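Local coordinates for protein probable chitinase (Chromobacterium violaceum, PDB 5JH8) that probably binds chitin and, as a TIM-barrel glycoside hydrolase of family 18, probably cleaves its glycosidic bonds, at residues L173-A181 with V190-L200; A209-Y219 with G290-M301. One frame throughout, in Å; residues are numbered along the deposited sequence. Where two conformers were deposited one is given.

Contact 1: residues L173-A181 with V190-L200. With 6KY ((2S)-2-(dimethylamino)-4-(methylselanyl)butanoic acid), chain E; HIS (histidine), chain F.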
loop_
_atom_site.group_PDB
_atom_site.type_symbol
_atom_site.label_atom_id
_atom_site.label_comp_id
_atom_site.label_asym_id
_atom_site.label_seq_id
_atom_site.Cartn_x
_atom_site.Cartn_y
_atom_site.Cartn_z
ATOM N N LEU A 173 1.297 9.501 5.440
ATOM C CA LEU A 173 0.558 8.261 5.643
ATOM C C LEU A 173 0.248 7.687 4.278
ATOM O O LEU A 173 -0.312 8.379 3.412
ATOM C CB LEU A 173 -0.753 8.453 6.412
ATOM C CG LEU A 173 -0.616 9.150 7.762
ATOM C CD1 LEU A 173 -1.934 9.137 8.494
ATOM C CD2 LEU A 173 0.468 8.505 8.632
ATOM N N GLN A 174 0.619 6.418 4.086
ATOM C CA GLN A 174 0.305 5.679 2.865
ATOM C C GLN A 174 -1.019 4.978 3.161
ATOM O O GLN A 174 -1.048 3.965 3.868
ATOM C CB GLN A 174 1.447 4.728 2.501
ATOM C CG GLN A 174 1.276 4.045 1.163
ATOM C CD GLN A 174 0.677 2.650 1.228
ATOM O OE1 GLN A 174 0.929 1.873 2.142
ATOM N NE2 GLN A 174 -0.083 2.317 0.199
ATOM N N ILE A 175 -2.114 5.539 2.661
ATOM C CA ILE A 175 -3.436 5.000 2.950
ATOM C C ILE A 175 -3.704 3.848 1.998
ATOM O O ILE A 175 -3.816 4.051 0.781
ATOM C CB ILE A 175 -4.517 6.077 2.833
ATOM C CG1 ILE A 175 -4.304 7.135 3.914
ATOM C CG2 ILE A 175 -5.911 5.424 2.931
ATOM C CD1 ILE A 175 -5.389 8.165 3.984
HETATM N N MSE A 176 -3.825 2.646 2.548
HETATM C CA MSE A 176 -3.942 1.436 1.745
HETATM C C MSE A 176 -5.384 1.292 1.263
HETATM O O MSE A 176 -6.140 0.402 1.722
HETATM C CB MSE A 176 -3.506 0.222 2.563
HETATM C CG MSE A 176 -2.056 0.311 2.956
HETATM SE SE MSE A 176 -1.507 -1.054 4.232
HETATM C CE MSE A 176 -2.357 -2.581 3.393
ATOM N N SER A 177 -5.775 2.200 0.366
ATOM C CA SER A 177 -7.138 2.241 -0.159
ATOM C C SER A 177 -7.334 1.199 -1.257
ATOM O O SER A 177 -7.687 1.500 -2.403
ATOM C CB SER A 177 -7.503 3.641 -0.628
ATOM O OG SER A 177 -6.563 4.196 -1.516
ATOM N N TYR A 178 -7.131 -0.050 -0.835
ATOM C CA TYR A 178 -7.369 -1.241 -1.629
ATOM C C TYR A 178 -7.681 -2.364 -0.645
ATOM O O TYR A 178 -7.576 -2.203 0.570
ATOM C CB TYR A 178 -6.208 -1.540 -2.613
ATOM C CG TYR A 178 -4.813 -1.250 -2.096
ATOM C CD1 TYR A 178 -4.218 -2.047 -1.139
ATOM C CD2 TYR A 178 -4.091 -0.165 -2.586
ATOM C CE1 TYR A 178 -2.935 -1.775 -0.675
ATOM C CE2 TYR A 178 -2.823 0.101 -2.138
ATOM C CZ TYR A 178 -2.243 -0.706 -1.194
ATOM O OH TYR A 178 -0.970 -0.388 -0.803
ATOM N N ASP A 179 -8.102 -3.505 -1.171
ATOM C CA ASP A 179 -8.588 -4.606 -0.341
ATOM C C ASP A 179 -9.874 -4.247 0.414
ATOM O O ASP A 179 -10.147 -4.771 1.493
ATOM C CB ASP A 179 -7.496 -5.174 0.563
ATOM C CG ASP A 179 -6.383 -5.801 -0.233
ATOM O OD1 ASP A 179 -6.610 -6.194 -1.402
ATOM O OD2 ASP A 179 -5.279 -5.876 0.317
ATOM N N GLU A 180 -10.693 -3.381 -0.188
ATOM C CA GLU A 180 -12.041 -3.156 0.325
ATOM C C GLU A 180 -12.810 -4.464 0.387
ATOM O O GLU A 180 -13.615 -4.691 1.302
ATOM C CB GLU A 180 -12.742 -2.168 -0.597
ATOM C CG GLU A 180 -14.119 -1.767 -0.159
ATOM C CD GLU A 180 -14.864 -0.962 -1.197
ATOM O OE1 GLU A 180 -14.293 -0.590 -2.242
ATOM O OE2 GLU A 180 -16.076 -0.705 -0.948
ATOM N N ALA A 181 -12.591 -5.321 -0.598
ATOM C CA ALA A 181 -13.031 -6.701 -0.629
ATOM C C ALA A 181 -11.786 -7.530 -0.912
ATOM O O ALA A 181 -10.874 -7.052 -1.577
ATOM C CB ALA A 181 -14.053 -6.942 -1.748
ATOM N N VAL A 190 -12.570 -3.754 -5.137
ATOM C CA VAL A 190 -11.347 -3.860 -4.345
ATOM C C VAL A 190 -10.849 -2.499 -3.883
ATOM O O VAL A 190 -10.199 -2.389 -2.841
ATOM C CB VAL A 190 -10.288 -4.613 -5.174
ATOM C CG1 VAL A 190 -8.965 -4.680 -4.440
ATOM C CG2 VAL A 190 -10.806 -6.003 -5.506
ATOM N N ALA A 191 -11.146 -1.460 -4.644
ATOM C CA ALA A 191 -10.708 -0.103 -4.361
ATOM C C ALA A 191 -11.779 0.857 -4.869
ATOM O O ALA A 191 -11.520 1.765 -5.655
ATOM C CB ALA A 191 -9.345 0.166 -5.003
ATOM N N GLY A 192 -13.011 0.660 -4.406
ATOM C CA GLY A 192 -14.121 1.446 -4.915
ATOM C C GLY A 192 -13.929 2.923 -4.613
ATOM O O GLY A 192 -13.502 3.305 -3.520
ATOM N N SER A 193 -14.283 3.771 -5.587
ATOM C CA SER A 193 -14.028 5.195 -5.451
ATOM C C SER A 193 -14.881 5.838 -4.375
ATOM O O SER A 193 -14.452 6.824 -3.764
ATOM C CB SER A 193 -14.285 5.900 -6.773
ATOM O OG SER A 193 -15.589 5.654 -7.262
ATOM N N ASP A 194 -16.096 5.333 -4.155
ATOM C CA ASP A 194 -16.966 5.886 -3.118
ATOM C C ASP A 194 -16.373 5.627 -1.731
ATOM O O ASP A 194 -16.264 6.536 -0.899
ATOM C CB ASP A 194 -18.399 5.355 -3.277
ATOM C CG ASP A 194 -18.514 3.831 -3.294
ATOM O OD1 ASP A 194 -17.532 3.097 -3.472
ATOM O OD2 ASP A 194 -19.667 3.363 -3.145
ATOM N N TRP A 195 -15.952 4.389 -1.492
ATOM C CA TRP A 195 -15.254 4.012 -0.268
ATOM C C TRP A 195 -13.946 4.780 -0.114
ATOM O O TRP A 195 -13.634 5.285 0.972
ATOM C CB TRP A 195 -15.031 2.500 -0.343
ATOM C CG TRP A 195 -14.160 1.875 0.675
ATOM C CD1 TRP A 195 -14.520 1.517 1.941
ATOM C CD2 TRP A 195 -12.800 1.434 0.507
ATOM N NE1 TRP A 195 -13.474 0.897 2.582
ATOM C CE2 TRP A 195 -12.401 0.844 1.726
ATOM C CE3 TRP A 195 -11.886 1.479 -0.554
ATOM C CZ2 TRP A 195 -11.118 0.303 1.910
ATOM C CZ3 TRP A 195 -10.626 0.939 -0.370
ATOM C CH2 TRP A 195 -10.252 0.355 0.854
HETATM N N MSE A 196 -13.162 4.878 -1.190
HETATM C CA MSE A 196 -11.903 5.605 -1.176
HETATM C C MSE A 196 -12.132 7.058 -0.798
HETATM O O MSE A 196 -11.380 7.596 -0.003
HETATM C CB MSE A 196 -11.202 5.501 -2.538
HETATM C CG MSE A 196 -9.870 6.219 -2.572
HETATM SE SE MSE A 196 -8.985 6.035 -4.304
HETATM C CE MSE A 196 -8.803 4.102 -4.369
ATOM N N GLU A 197 -13.145 7.695 -1.393
ATOM C CA GLU A 197 -13.418 9.095 -1.083
ATOM C C GLU A 197 -13.868 9.258 0.362
ATOM O O GLU A 197 -13.471 10.219 1.036
ATOM C CB GLU A 197 -14.441 9.659 -2.054
ATOM C CG GLU A 197 -13.840 9.875 -3.437
ATOM C CD GLU A 197 -14.854 10.219 -4.500
ATOM O OE1 GLU A 197 -15.935 10.741 -4.152
ATOM O OE2 GLU A 197 -14.566 9.960 -5.692
ATOM N N ASP A 198 -14.693 8.334 0.866
ATOM C CA ASP A 198 -15.033 8.385 2.283
ATOM C C ASP A 198 -13.782 8.267 3.139
ATOM O O ASP A 198 -13.632 8.969 4.145
ATOM C CB ASP A 198 -15.998 7.262 2.665
ATOM C CG ASP A 198 -17.395 7.444 2.102
ATOM O OD1 ASP A 198 -17.760 8.561 1.685
ATOM O OD2 ASP A 198 -18.166 6.465 2.122
ATOM N N ASP A 199 -12.880 7.358 2.763
ATOM C CA ASP A 199 -11.659 7.173 3.536
ATOM C C ASP A 199 -10.776 8.416 3.486
ATOM O O ASP A 199 -10.189 8.810 4.502
ATOM C CB ASP A 199 -10.859 5.993 2.982
ATOM C CG ASP A 199 -11.589 4.668 2.992
ATOM O OD1 ASP A 199 -12.510 4.455 3.799
ATOM O OD2 ASP A 199 -11.145 3.804 2.179
ATOM N N LEU A 200 -10.662 9.040 2.306
ATOM C CA LEU A 200 -9.842 10.240 2.155
ATOM C C LEU A 200 -10.461 11.433 2.869
ATOM O O LEU A 200 -9.740 12.227 3.478
ATOM C CB LEU A 200 -9.609 10.531 0.680
ATOM C CG LEU A 200 -8.688 9.532 -0.035
ATOM C CD1 LEU A 200 -8.677 9.843 -1.520
ATOM C CD2 LEU A 200 -7.277 9.565 0.512
HETATM N N 6KY E . -3.131 -6.719 -0.734
HETATM C CA 6KY E . -2.626 -7.391 0.505
HETATM C C 6KY E . -1.111 -7.380 0.508
HETATM O O 6KY E . -0.491 -8.043 -0.317
HETATM C CB 6KY E . -3.158 -8.828 0.681
HETATM C CG 6KY E . -4.687 -8.855 0.856
HETATM SE SE 6KY E . -5.418 -10.634 1.224
HETATM C CE 6KY E . -5.257 -11.329 -0.592
HETATM C CN1 6KY E . -2.968 -7.510 -1.969
HETATM C CN2 6KY E . -2.524 -5.384 -0.954
HETATM N N HIS F . -0.520 -6.591 1.406
HETATM C CA HIS F . 0.933 -6.486 1.494
HETATM C C HIS F . 1.517 -7.797 2.001
HETATM O O HIS F . 0.840 -8.599 2.656
HETATM C CB HIS F . 1.335 -5.320 2.402
HETATM C CG HIS F . 1.051 -3.970 1.816
HETATM N ND1 HIS F . 1.638 -2.816 2.290
HETATM C CD2 HIS F . 0.229 -3.586 0.810
HETATM C CE1 HIS F . 1.210 -1.785 1.586
HETATM N NE2 HIS F . 0.336 -2.221 0.696
HETATM O OXT HIS F . 2.689 -8.081 1.751
HETATM O O HOH W 1 -17.210 0.386 -3.123
#
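V190 meets the loop that follows strand 172-176 through its backbone: its O accepts a hydrogen bond from E180 N at 2.9 Å. The same oxygen lies 3.3 Å from Y178 CA in a CA-H...O contact, so the V190 carbonyl meets both Y178 and E180. A191 follows with its methyl, CB standing 3.4 Å from S177 O and close to Y178 CB. At G192, the N-cap of helix 193-206, the backbone N donates to E180 OE1 over 2.8 Å, meeting that oxygen nearly along its C-O axis. D194 OD1 and E180 OE2 share a water that donates to both.

At W195, E180 runs antiparallel along one indole face, its chain extended and CG anti to the backbone N (chi1 -177°): CB sits 3.5 Å from the centroid of the six-membered ring, 3° off the normal, a CH-pi contact. The carboxylate stacks on the indole with the planes 8° apart. D199 OD2 covers the opposite face, while W195 CZ3 brings the ring edge to within 3.4 Å of S177 C. M196, a selenomethionine, bends at its last torsion and lays CE 3.4 Å from S177 O; the serine hydroxyl bonds to G215 of the next strand. L200 CD2 rests against I175 CD1 in one of two modelled I175 conformers.

This is a strand-loop-helix step of the TIM barrel, and M176-S177-Y178-D179 matches the family 18 M-x-Y-D motif. The E180 carboxylate is held on both oxygens, by water and by a helix-start N-H that would tend to favour the charged form; nearby D194 would oppose this in part. These bonds would restrain the loop whose Y178 OH shares a hydrogen bond with the bound histidine NE2, and whose D179 OD2 accepts one from 6KY N.

Contact 2: residues A209-Y219 with G290-M301. With HIS (histidine), chain F; 6KY ((2S)-2-(dimethylamino)-4-(methylselanyl)butanoic acid), chain E.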
loop_
_atom_site.group_PDB
_atom_site.type_symbol
_atom_site.label_atom_id
_atom_site.label_comp_id
_atom_site.label_asym_id
_atom_site.label_seq_id
_atom_site.Cartn_x
_atom_site.Cartn_y
_atom_site.Cartn_z
ATOM N N ALA A 209 -3.615 17.335 4.142
ATOM C CA ALA A 209 -3.768 16.527 2.941
ATOM C C ALA A 209 -2.433 16.276 2.250
ATOM O O ALA A 209 -2.238 15.208 1.664
ATOM C CB ALA A 209 -4.751 17.181 1.979
ATOM N N ALA A 210 -1.498 17.231 2.325
ATOM C CA ALA A 210 -0.205 17.064 1.672
ATOM C C ALA A 210 0.607 15.931 2.271
ATOM O O ALA A 210 1.585 15.497 1.659
ATOM C CB ALA A 210 0.587 18.365 1.747
ATOM N N LYS A 211 0.223 15.424 3.444
ATOM C CA LYS A 211 0.881 14.283 4.054
ATOM C C LYS A 211 0.166 12.969 3.790
ATOM O O LYS A 211 0.526 11.957 4.382
ATOM C CB LYS A 211 0.986 14.492 5.562
ATOM C CG LYS A 211 1.825 15.657 5.991
ATOM C CD LYS A 211 1.880 15.660 7.509
ATOM C CE LYS A 211 3.243 15.977 8.009
ATOM N NZ LYS A 211 3.315 15.812 9.466
ATOM N N ILE A 212 -0.864 12.971 2.958
ATOM C CA ILE A 212 -1.605 11.765 2.629
ATOM C C ILE A 212 -1.248 11.309 1.223
ATOM O O ILE A 212 -1.222 12.113 0.290
ATOM C CB ILE A 212 -3.117 12.017 2.756
ATOM C CG1 ILE A 212 -3.506 12.363 4.203
ATOM C CG2 ILE A 212 -3.925 10.845 2.201
ATOM C CD1 ILE A 212 -3.262 11.289 5.206
ATOM N N LEU A 213 -0.999 10.006 1.085
ATOM C CA LEU A 213 -0.966 9.332 -0.203
ATOM C C LEU A 213 -2.175 8.404 -0.260
ATOM O O LEU A 213 -2.419 7.665 0.697
ATOM C CB LEU A 213 0.300 8.481 -0.365
ATOM C CG LEU A 213 1.627 9.138 -0.036
ATOM C CD1 LEU A 213 2.705 8.093 -0.050
ATOM C CD2 LEU A 213 1.950 10.264 -1.015
ATOM N N ASN A 214 -2.950 8.435 -1.355
ATOM C CA ASN A 214 -3.904 7.361 -1.560
ATOM C C ASN A 214 -3.181 6.149 -2.128
ATOM O O ASN A 214 -1.973 6.168 -2.378
ATOM C CB ASN A 214 -5.132 7.812 -2.351
ATOM C CG ASN A 214 -4.847 8.085 -3.804
ATOM O OD1 ASN A 214 -3.736 8.413 -4.185
ATOM N ND2 ASN A 214 -5.889 7.968 -4.639
ATOM N N GLY A 215 -3.940 5.078 -2.293
ATOM C CA GLY A 215 -3.413 3.813 -2.784
ATOM C C GLY A 215 -4.256 3.292 -3.925
ATOM O O GLY A 215 -5.493 3.304 -3.866
ATOM N N ILE A 216 -3.576 2.810 -4.964
ATOM C CA ILE A 216 -4.238 2.289 -6.161
ATOM C C ILE A 216 -3.665 0.910 -6.451
ATOM O O ILE A 216 -2.444 0.751 -6.543
ATOM C CB ILE A 216 -4.039 3.207 -7.382
ATOM C CG1 ILE A 216 -4.455 4.639 -7.042
ATOM C CG2 ILE A 216 -4.779 2.643 -8.584
ATOM C CD1 ILE A 216 -4.164 5.644 -8.160
ATOM N N PRO A 217 -4.520 -0.109 -6.577
ATOM C CA PRO A 217 -4.025 -1.459 -6.839
ATOM C C PRO A 217 -3.791 -1.698 -8.321
ATOM O O PRO A 217 -4.576 -1.279 -9.169
ATOM C CB PRO A 217 -5.175 -2.332 -6.336
ATOM C CG PRO A 217 -6.419 -1.508 -6.693
ATOM C CD PRO A 217 -6.000 -0.066 -6.452
ATOM N N ALA A 218 -2.717 -2.422 -8.616
ATOM C CA ALA A 218 -2.461 -2.978 -9.947
ATOM C C ALA A 218 -2.958 -4.406 -10.047
ATOM O O ALA A 218 -2.337 -5.266 -10.675
ATOM C CB ALA A 218 -0.980 -2.870 -10.291
ATOM N N TYR A 219 -4.104 -4.659 -9.421
ATOM C CA TYR A 219 -4.681 -5.989 -9.355
ATOM C C TYR A 219 -6.155 -5.830 -9.000
ATOM O O TYR A 219 -6.618 -4.757 -8.577
ATOM C CB TYR A 219 -3.977 -6.895 -8.304
ATOM C CG TYR A 219 -4.179 -6.405 -6.879
ATOM C CD1 TYR A 219 -3.334 -5.467 -6.295
ATOM C CD2 TYR A 219 -5.247 -6.854 -6.139
ATOM C CE1 TYR A 219 -3.565 -4.976 -5.041
ATOM C CE2 TYR A 219 -5.505 -6.360 -4.872
ATOM C CZ TYR A 219 -4.663 -5.418 -4.328
ATOM O OH TYR A 219 -4.874 -4.886 -3.085
ATOM N N GLY A 290 -5.873 17.710 -2.826
ATOM C CA GLY A 290 -4.602 18.258 -2.397
ATOM C C GLY A 290 -3.714 17.255 -1.697
ATOM O O GLY A 290 -2.984 17.617 -0.767
ATOM N N LEU A 291 -3.779 15.986 -2.093
ATOM C CA LEU A 291 -2.970 14.969 -1.456
ATOM C C LEU A 291 -1.491 15.198 -1.759
ATOM O O LEU A 291 -1.110 15.853 -2.736
ATOM C CB LEU A 291 -3.347 13.573 -1.948
ATOM C CG LEU A 291 -4.816 13.166 -1.800
ATOM C CD1 LEU A 291 -4.989 11.717 -2.230
ATOM C CD2 LEU A 291 -5.321 13.366 -0.383
ATOM N N GLY A 292 -0.645 14.597 -0.925
ATOM C CA GLY A 292 0.778 14.571 -1.187
ATOM C C GLY A 292 1.170 13.737 -2.378
ATOM O O GLY A 292 2.287 13.893 -2.881
ATOM N N GLY A 293 0.297 12.834 -2.808
ATOM C CA GLY A 293 0.596 11.979 -3.930
ATOM C C GLY A 293 -0.185 10.693 -3.837
ATOM O O GLY A 293 -1.207 10.622 -3.147
ATOM N N THR A 294 0.298 9.713 -4.590
ATOM C CA THR A 294 -0.351 8.421 -4.679
ATOM C C THR A 294 0.679 7.320 -4.492
ATOM O O THR A 294 1.882 7.554 -4.560
ATOM C CB THR A 294 -1.107 8.282 -6.012
ATOM O OG1 THR A 294 -1.990 7.170 -5.975
ATOM C CG2 THR A 294 -0.172 8.168 -7.225
ATOM N N SER A 295 0.183 6.122 -4.258
ATOM C CA SER A 295 1.004 4.939 -4.095
ATOM C C SER A 295 0.365 3.806 -4.885
ATOM O O SER A 295 -0.872 3.709 -4.949
ATOM C CB SER A 295 1.155 4.580 -2.614
ATOM O OG SER A 295 -0.075 4.252 -1.992
ATOM N N LEU A 296 1.203 2.976 -5.504
ATOM C CA LEU A 296 0.774 1.953 -6.449
ATOM C C LEU A 296 1.271 0.601 -5.963
ATOM O O LEU A 296 2.470 0.441 -5.716
ATOM C CB LEU A 296 1.323 2.228 -7.855
ATOM C CG LEU A 296 0.977 3.581 -8.525
ATOM C CD1 LEU A 296 -0.502 3.952 -8.467
ATOM C CD2 LEU A 296 1.821 4.749 -7.994
ATOM N N TYR A 297 0.376 -0.367 -5.853
ATOM C CA TYR A 297 0.734 -1.672 -5.323
ATOM C C TYR A 297 0.399 -2.720 -6.376
ATOM O O TYR A 297 -0.787 -2.986 -6.616
ATOM C CB TYR A 297 -0.016 -1.980 -4.010
ATOM C CG TYR A 297 0.596 -3.170 -3.313
ATOM C CD1 TYR A 297 0.192 -4.455 -3.613
ATOM C CD2 TYR A 297 1.668 -3.019 -2.457
ATOM C CE1 TYR A 297 0.785 -5.556 -3.037
ATOM C CE2 TYR A 297 2.291 -4.119 -1.899
ATOM C CZ TYR A 297 1.843 -5.391 -2.204
ATOM O OH TYR A 297 2.409 -6.519 -1.666
ATOM N N ALA A 298 1.389 -3.360 -7.024
ATOM C CA ALA A 298 2.832 -3.265 -6.812
ATOM C C ALA A 298 3.536 -3.579 -8.155
ATOM O O ALA A 298 2.951 -4.144 -9.073
ATOM C CB ALA A 298 3.299 -4.249 -5.760
ATOM N N LEU A 299 4.813 -3.211 -8.223
ATOM C CA LEU A 299 5.623 -3.449 -9.408
ATOM C C LEU A 299 5.687 -4.936 -9.741
ATOM O O LEU A 299 5.950 -5.783 -8.888
ATOM C CB LEU A 299 7.034 -2.902 -9.178
ATOM C CG LEU A 299 7.149 -1.378 -9.102
ATOM C CD1 LEU A 299 8.490 -1.013 -8.493
ATOM C CD2 LEU A 299 7.002 -0.679 -10.470
ATOM N N GLY A 300 5.466 -5.248 -11.012
ATOM C CA GLY A 300 5.467 -6.605 -11.492
ATOM C C GLY A 300 4.084 -7.106 -11.836
ATOM O O GLY A 300 3.963 -8.148 -12.481
HETATM N N MSE A 301 3.042 -6.397 -11.420
HETATM C CA MSE A 301 1.680 -6.817 -11.691
HETATM C C MSE A 301 1.075 -6.146 -12.920
HETATM O O MSE A 301 -0.040 -6.492 -13.333
HETATM C CB MSE A 301 0.796 -6.466 -10.494
HETATM C CG MSE A 301 1.216 -7.099 -9.214
HETATM SE SE MSE A 301 -0.082 -6.591 -7.858
HETATM C CE MSE A 301 0.757 -7.466 -6.321
HETATM N N HIS F . -0.520 -6.591 1.406
HETATM C CA HIS F . 0.933 -6.486 1.494
HETATM C C HIS F . 1.517 -7.797 2.001
HETATM O O HIS F . 0.840 -8.599 2.656
HETATM C CB HIS F . 1.335 -5.320 2.402
HETATM C CG HIS F . 1.051 -3.970 1.816
HETATM N ND1 HIS F . 1.638 -2.816 2.290
HETATM C CD2 HIS F . 0.229 -3.586 0.810
HETATM C CE1 HIS F . 1.210 -1.785 1.586
HETATM N NE2 HIS F . 0.336 -2.221 0.696
HETATM O OXT HIS F . 2.689 -8.081 1.751
HETATM N N 6KY E . -3.131 -6.719 -0.734
HETATM C CA 6KY E . -2.626 -7.391 0.505
HETATM C C 6KY E . -1.111 -7.380 0.508
HETATM O O 6KY E . -0.491 -8.043 -0.317
HETATM C CB 6KY E . -3.158 -8.828 0.681
HETATM C CG 6KY E . -4.687 -8.855 0.856
HETATM SE SE 6KY E . -5.418 -10.634 1.224
HETATM C CE 6KY E . -5.257 -11.329 -0.592
HETATM C CN1 6KY E . -2.968 -7.510 -1.969
HETATM C CN2 6KY E . -2.524 -5.384 -0.954
#
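Y219 and Y297 meet beside the bound groups: Y219 CE1 lies 4.1 Å from Y297 CD1, and Y297 O sits in the plane of the Y219 ring, at its edge. The Y297 ring takes the bound histidine on one face, with HIS CD2 3.4 Å from Y297 CE2, and A298 CB on the other. A cis peptide joins Y297 to A298, consistent with the non-proline cis bond at the end of the last barrel strand in family 18 chitinases. The selenium of M301 approaches the Y219 ring obliquely, a Met-aromatic contact.

Behind the rings, A218 N donates to Y297 O at 2.8 Å, almost straight at 177°. Y297 N to I216 O and I216 N to S295 O continue this parallel ladder. S295 OG gives a hydrogen bond to N214 O and accepts another from Q174 NE2. On the other face, T294 OG1 donates to N214 OD1 at 2.8 Å from above the carbonyl plane, while N214 ND2 reaches K282 O.

The short segments 212-217 and 293-297 run parallel with their directions 33° apart; strand 172-176 flanks the former and strand 3-8 the latter, with helix 193-206 against N214 and helix 304-309 against L296.

Contact 1 closes before contact 2 opens along the chain, and their centres are about 10 Å apart. Strand 172-176, helix 193-206 and strand 212-222 form one beta-alpha-beta unit of the TIM barrel; contact 1 packs its first strand and following loop on the helix, and contact 2 pairs its second strand with 293-297, which in turn neighbours 3-8 and so belongs to the closing of the barrel. They also meet at the C-terminal strand ends, where D179 OD1 and Y219 OH are probably hydrogen-bonded at 2.7 Å. Both touch 6KY and the bound histidine: to that pocket, the probable substrate cleft, contact 1 contributes Y178 and D179, contact 2 the tyrosines Y219 and Y297.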